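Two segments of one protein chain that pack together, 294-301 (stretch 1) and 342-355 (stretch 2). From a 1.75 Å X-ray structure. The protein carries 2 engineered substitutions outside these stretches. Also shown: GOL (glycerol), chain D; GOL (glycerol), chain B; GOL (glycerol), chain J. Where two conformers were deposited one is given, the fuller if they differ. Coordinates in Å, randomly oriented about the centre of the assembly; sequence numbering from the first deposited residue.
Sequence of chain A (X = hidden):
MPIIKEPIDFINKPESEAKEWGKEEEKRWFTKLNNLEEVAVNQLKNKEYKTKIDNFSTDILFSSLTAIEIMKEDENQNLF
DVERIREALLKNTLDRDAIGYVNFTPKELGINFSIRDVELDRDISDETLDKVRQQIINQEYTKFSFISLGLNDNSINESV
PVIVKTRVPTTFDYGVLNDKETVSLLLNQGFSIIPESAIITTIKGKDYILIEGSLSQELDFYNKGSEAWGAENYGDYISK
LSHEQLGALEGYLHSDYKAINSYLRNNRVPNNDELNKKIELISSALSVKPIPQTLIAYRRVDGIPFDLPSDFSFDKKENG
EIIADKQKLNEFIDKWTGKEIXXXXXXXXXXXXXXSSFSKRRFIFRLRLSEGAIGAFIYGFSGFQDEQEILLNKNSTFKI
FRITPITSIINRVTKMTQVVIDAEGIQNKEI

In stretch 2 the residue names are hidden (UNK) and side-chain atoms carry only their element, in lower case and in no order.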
# COMPACT_ATOMS: atom_id res chain seq x y z
N THR A 294 11.82 9.48 0.07
CA THR A 294 10.46 9.06 -0.30
C THR A 294 9.82 8.29 0.85
O THR A 294 10.42 7.38 1.40
CB THR A 294 10.52 8.23 -1.56
OG1 THR A 294 11.06 9.06 -2.60
CG2 THR A 294 9.08 7.80 -2.02
N LEU A 295 8.58 8.64 1.16
CA LEU A 295 7.82 7.85 2.07
C LEU A 295 6.34 8.07 1.89
O LEU A 295 5.93 8.98 1.21
CB LEU A 295 8.22 8.17 3.49
CG LEU A 295 7.67 9.42 4.13
CD1 LEU A 295 7.85 9.35 5.62
CD2 LEU A 295 8.19 10.69 3.52
N ILE A 296 5.57 7.22 2.55
CA ILE A 296 4.11 7.23 2.44
C ILE A 296 3.51 8.06 3.60
O ILE A 296 3.81 7.83 4.76
CB ILE A 296 3.57 5.78 2.47
CG1 ILE A 296 4.05 5.01 1.20
CG2 ILE A 296 2.03 5.75 2.67
CD1 ILE A 296 3.40 5.56 -0.14
N ALA A 297 2.61 8.99 3.25
CA ALA A 297 1.77 9.60 4.26
C ALA A 297 0.28 9.42 3.84
O ALA A 297 -0.01 9.04 2.71
CB ALA A 297 2.08 11.06 4.38
N TYR A 298 -0.63 9.65 4.77
CA TYR A 298 -2.05 9.28 4.56
C TYR A 298 -2.97 10.47 4.71
O TYR A 298 -2.73 11.37 5.53
CB TYR A 298 -2.45 8.23 5.62
CG TYR A 298 -1.81 6.91 5.32
CD1 TYR A 298 -2.37 6.05 4.36
CD2 TYR A 298 -0.59 6.55 5.98
CE1 TYR A 298 -1.77 4.80 4.06
CE2 TYR A 298 0.05 5.31 5.70
CZ TYR A 298 -0.55 4.45 4.72
OH TYR A 298 -0.00 3.24 4.39
N ARG A 299 -4.05 10.47 3.93
CA ARG A 299 -5.09 11.49 4.12
C ARG A 299 -6.44 10.83 3.80
O ARG A 299 -6.66 10.41 2.65
CB ARG A 299 -4.84 12.60 3.15
CG ARG A 299 -5.84 13.80 3.31
CD ARG A 299 -5.40 14.91 2.37
NE ARG A 299 -6.50 15.89 2.19
CZ ARG A 299 -6.87 16.78 3.10
NH1 ARG A 299 -6.25 16.86 4.27
NH2 ARG A 299 -7.90 17.60 2.83
N ARG A 300 -7.28 10.73 4.83
CA ARG A 300 -8.58 10.08 4.68
C ARG A 300 -9.63 11.16 4.42
O ARG A 300 -9.62 12.20 5.10
CB ARG A 300 -8.94 9.36 5.97
CG ARG A 300 -8.23 7.97 6.13
CD ARG A 300 -8.49 7.41 7.54
NE ARG A 300 -8.07 6.02 7.67
CZ ARG A 300 -8.87 4.97 7.44
NH1 ARG A 300 -10.15 5.11 7.00
NH2 ARG A 300 -8.36 3.78 7.56
N VAL A 301 -10.51 10.91 3.44
CA VAL A 301 -11.54 11.88 3.03
C VAL A 301 -12.85 11.15 2.84
O VAL A 301 -12.88 9.90 2.76
CB VAL A 301 -11.19 12.64 1.76
CG1 VAL A 301 -9.88 13.44 1.95
CG2 VAL A 301 -11.05 11.65 0.58
N UNK A 342 -6.56 17.28 -7.19
CA UNK A 342 -5.95 18.58 -6.91
C UNK A 342 -6.11 18.97 -5.44
O UNK A 342 -7.02 18.48 -4.74
c UNK A 342 -6.58 19.67 -7.78
o UNK A 342 -6.69 20.99 -11.24
c UNK A 342 -6.17 19.72 -9.24
o UNK A 342 -7.55 21.70 -9.37
c UNK A 342 -6.85 20.89 -10.00
N UNK A 343 -5.24 19.86 -4.97
CA UNK A 343 -5.40 20.43 -3.62
C UNK A 343 -5.07 21.89 -3.77
O UNK A 343 -3.90 22.24 -3.81
o UNK A 343 -5.55 18.13 -1.34
c UNK A 343 -4.42 19.79 -2.61
c UNK A 343 -4.77 18.38 -2.27
n UNK A 343 -4.18 17.42 -3.00
N UNK A 344 -6.08 22.77 -3.90
CA UNK A 344 -5.77 24.18 -4.13
C UNK A 344 -5.12 24.88 -2.95
O UNK A 344 -4.24 25.69 -3.14
c UNK A 344 -6.41 24.95 -6.95
c UNK A 344 -7.52 24.64 -5.99
c UNK A 344 -7.06 24.93 -4.56
c UNK A 344 -8.79 25.48 -6.31
N UNK A 345 -5.50 24.50 -1.74
CA UNK A 345 -4.88 25.00 -0.55
C UNK A 345 -3.74 24.04 -0.08
O UNK A 345 -3.51 22.98 -0.68
o UNK A 345 -5.36 25.93 1.63
c UNK A 345 -5.89 25.11 0.59
N UNK A 346 -3.09 24.44 1.00
CA UNK A 346 -2.19 23.51 1.75
C UNK A 346 -3.03 22.31 2.20
O UNK A 346 -4.24 22.46 2.46
c UNK A 346 0.38 27.89 1.82
c UNK A 346 0.41 25.46 2.13
c UNK A 346 -1.61 24.24 2.96
c UNK A 346 -1.58 26.75 2.64
c UNK A 346 1.06 26.64 1.72
c UNK A 346 -0.90 25.49 2.59
c UNK A 346 -0.95 27.92 2.26
N UNK A 347 -2.41 21.15 2.34
CA UNK A 347 -3.21 20.00 2.76
C UNK A 347 -2.48 19.17 3.79
O UNK A 347 -1.26 19.00 3.69
o UNK A 347 -2.62 18.60 0.83
c UNK A 347 -3.69 19.15 1.58
N UNK A 348 -3.23 18.71 4.80
CA UNK A 348 -2.67 17.91 5.87
C UNK A 348 -2.70 16.42 5.53
O UNK A 348 -3.67 15.86 4.96
o UNK A 348 -4.70 17.65 7.00
c UNK A 348 -3.43 18.14 7.19
N UNK A 349 -1.61 15.75 5.92
CA UNK A 349 -1.49 14.29 5.82
C UNK A 349 -0.91 13.88 7.15
O UNK A 349 -0.47 14.73 7.93
c UNK A 349 -0.47 13.87 4.69
o UNK A 349 0.86 14.25 5.09
c UNK A 349 -0.82 14.51 3.34
N UNK A 350 -0.98 12.59 7.46
CA UNK A 350 -0.34 12.09 8.69
C UNK A 350 0.49 10.87 8.37
O UNK A 350 0.15 10.10 7.45
c UNK A 350 -1.44 11.67 9.69
o UNK A 350 -0.83 11.14 10.88
N UNK A 351 1.56 10.62 9.15
CA UNK A 351 2.16 9.31 8.99
C UNK A 351 1.32 8.14 9.51
O UNK A 351 1.62 6.96 9.22
c UNK A 351 4.66 10.18 8.99
c UNK A 351 4.77 9.94 7.45
c UNK A 351 3.60 9.29 9.64
c UNK A 351 6.03 9.81 9.62
N UNK A 352 0.28 8.44 10.31
CA UNK A 352 -0.63 7.43 10.76
C UNK A 352 -1.76 7.21 9.76
O UNK A 352 -2.43 8.20 9.40
n UNK A 352 -1.54 9.46 16.40
c UNK A 352 -0.22 7.76 13.26
c UNK A 352 -1.28 9.23 14.90
c UNK A 352 -1.22 7.80 12.14
c UNK A 352 -0.94 7.84 14.61
N UNK A 353 -1.98 5.97 9.32
CA UNK A 353 -3.04 5.73 8.33
C UNK A 353 -4.44 5.98 8.89
O UNK A 353 -5.35 6.31 8.10
c UNK A 353 -3.04 4.32 7.74
o UNK A 353 -3.45 3.37 8.70
N UNK A 354 -4.63 5.78 10.20
CA UNK A 354 -6.02 5.70 10.71
C UNK A 354 -6.17 6.35 12.09
O UNK A 354 -6.50 5.69 13.07
o UNK A 354 -6.19 3.63 9.49
c UNK A 354 -6.49 4.24 10.75
c UNK A 354 -8.08 4.21 10.95
N UNK A 355 -5.99 7.67 12.16
CA UNK A 355 -6.26 8.31 13.45
C UNK A 355 -7.76 8.08 13.76
O UNK A 355 -8.57 8.13 12.85
c UNK A 355 -5.59 8.63 11.11
c UNK A 355 -5.18 9.82 11.93
c UNK A 355 -6.01 9.78 13.15
C1 GOL D . -7.09 20.19 5.90
O1 GOL D . -6.00 19.99 4.99
C2 GOL D . -8.11 19.07 5.72
O2 GOL D . -9.41 19.62 5.69
C3 GOL D . -8.00 17.91 6.75
O3 GOL D . -8.94 16.85 6.56
C1 GOL B . -4.67 13.22 8.16
O1 GOL B . -4.70 14.67 8.24
C2 GOL B . -5.96 12.67 7.57
O2 GOL B . -6.17 11.27 7.57
C3 GOL B . -7.17 13.55 7.82
O3 GOL B . -7.53 14.27 6.65
C1 GOL J . -5.58 14.07 -1.66
O1 GOL J . -4.35 14.77 -1.84
C2 GOL J . -6.73 15.10 -1.64
O2 GOL J . -6.68 15.89 -0.49
C3 GOL J . -8.15 14.51 -1.60
O3 GOL J . -9.09 15.60 -1.52
O HOH W 1 3.39 6.21 7.06
O HOH W 2 -4.38 9.92 8.20

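Position 342 has three side-chain carbons in a row, the last carrying two oxygens. It reaches nothing on stretch 1. This carboxylate is Glu-342.

Position 343 has two carbons, the second bearing one oxygen and one nitrogen. The carboxamide makes it Asn-343. Its OD1 lies 4.3 Å from Arg-299 NE, and a glycerol joins them: GOL (chain J) O2 accepts from Arg-299 NE at 2.7 Å and donates to Asn-343 OD1 at 2.6 Å.

Position 344 has four carbons, forked at the second, and is out of reach of stretch 1. It is Leu-344.

Position 345 has one carbon and one oxygen, also out of reach. It is Ser-345.

Position 346 has one carbon leading to a six-carbon ring with no oxygen attached. It is Phe-346, and it does not touch stretch 1.

Position 347 again has one carbon and one oxygen. Its CB lies over one face of the Arg-299 guanidinium, 4.2 Å from Arg-299 CZ. It is Ser-347.

Position 348 has the same two atoms. Its backbone O accepts a hydrogen bond from Arg-299 NH1 at 2.9 Å, near the guanidinium plane. It is Ser-348.

Position 349 has one carbon carrying an oxygen and a carbon. That branch gives Thr-349. Its OG1 is 3.5 Å from Ala-297 CB, and its CA makes a CH contact with Tyr-298 O at 3.2 Å.

Position 350 has one carbon and one oxygen. Its backbone pairs with Tyr-298: Tyr-298 N donates to the O of 350 at 2.8 Å, and the N of 350 donates to Tyr-298 O at 2.9 Å. It is Ser-350.

Position 351 has four carbons, forked at the second, so it is Leu-351. Its CA-to-CB bond points away, but the end returns: Leu-351 CD2 meets Leu-295 CD1 at 3.6 Å and Ala-297 CB at 4.2 Å. Water 1 donates to Ile-296 O at 2.8 Å and Leu-351 O at 2.9 Å.

Position 352 has four carbons in a row ending in nitrogen. It is Lys-352. Its side chain stays clear of stretch 1, while its N donates to Ser-350 OG at 3.0 Å.

Position 353 has one carbon and one oxygen. The carbon sits over the Tyr-298 ring face, with CB 3.6 Å from the centroid. It is Ser-353. Its backbone O accepts from Arg-300 NE at 2.8 Å.

Position 354 has one carbon carrying an oxygen and a carbon, so it is Thr-354. Its OG1 accepts from Arg-300 NH2 at 2.9 Å and donates to Ser-353 OG at 2.9 Å.

Position 355 has three carbons closing a ring onto the backbone N. It is Pro-355, at the margin.

The contact centres on a single antiparallel bridge, Tyr-298 with Ser-350. The strands cross at 116°, and arginine side chains extend the contact beyond the bridge. Arg-299 binds the carbonyl of Ser-348; Arg-300 holds Ser-353 and Thr-354. The Tyr-298 ring and the leucine contact add apolar packing.

Stretch 2 342-355: ENLSFSSTSLKSTP
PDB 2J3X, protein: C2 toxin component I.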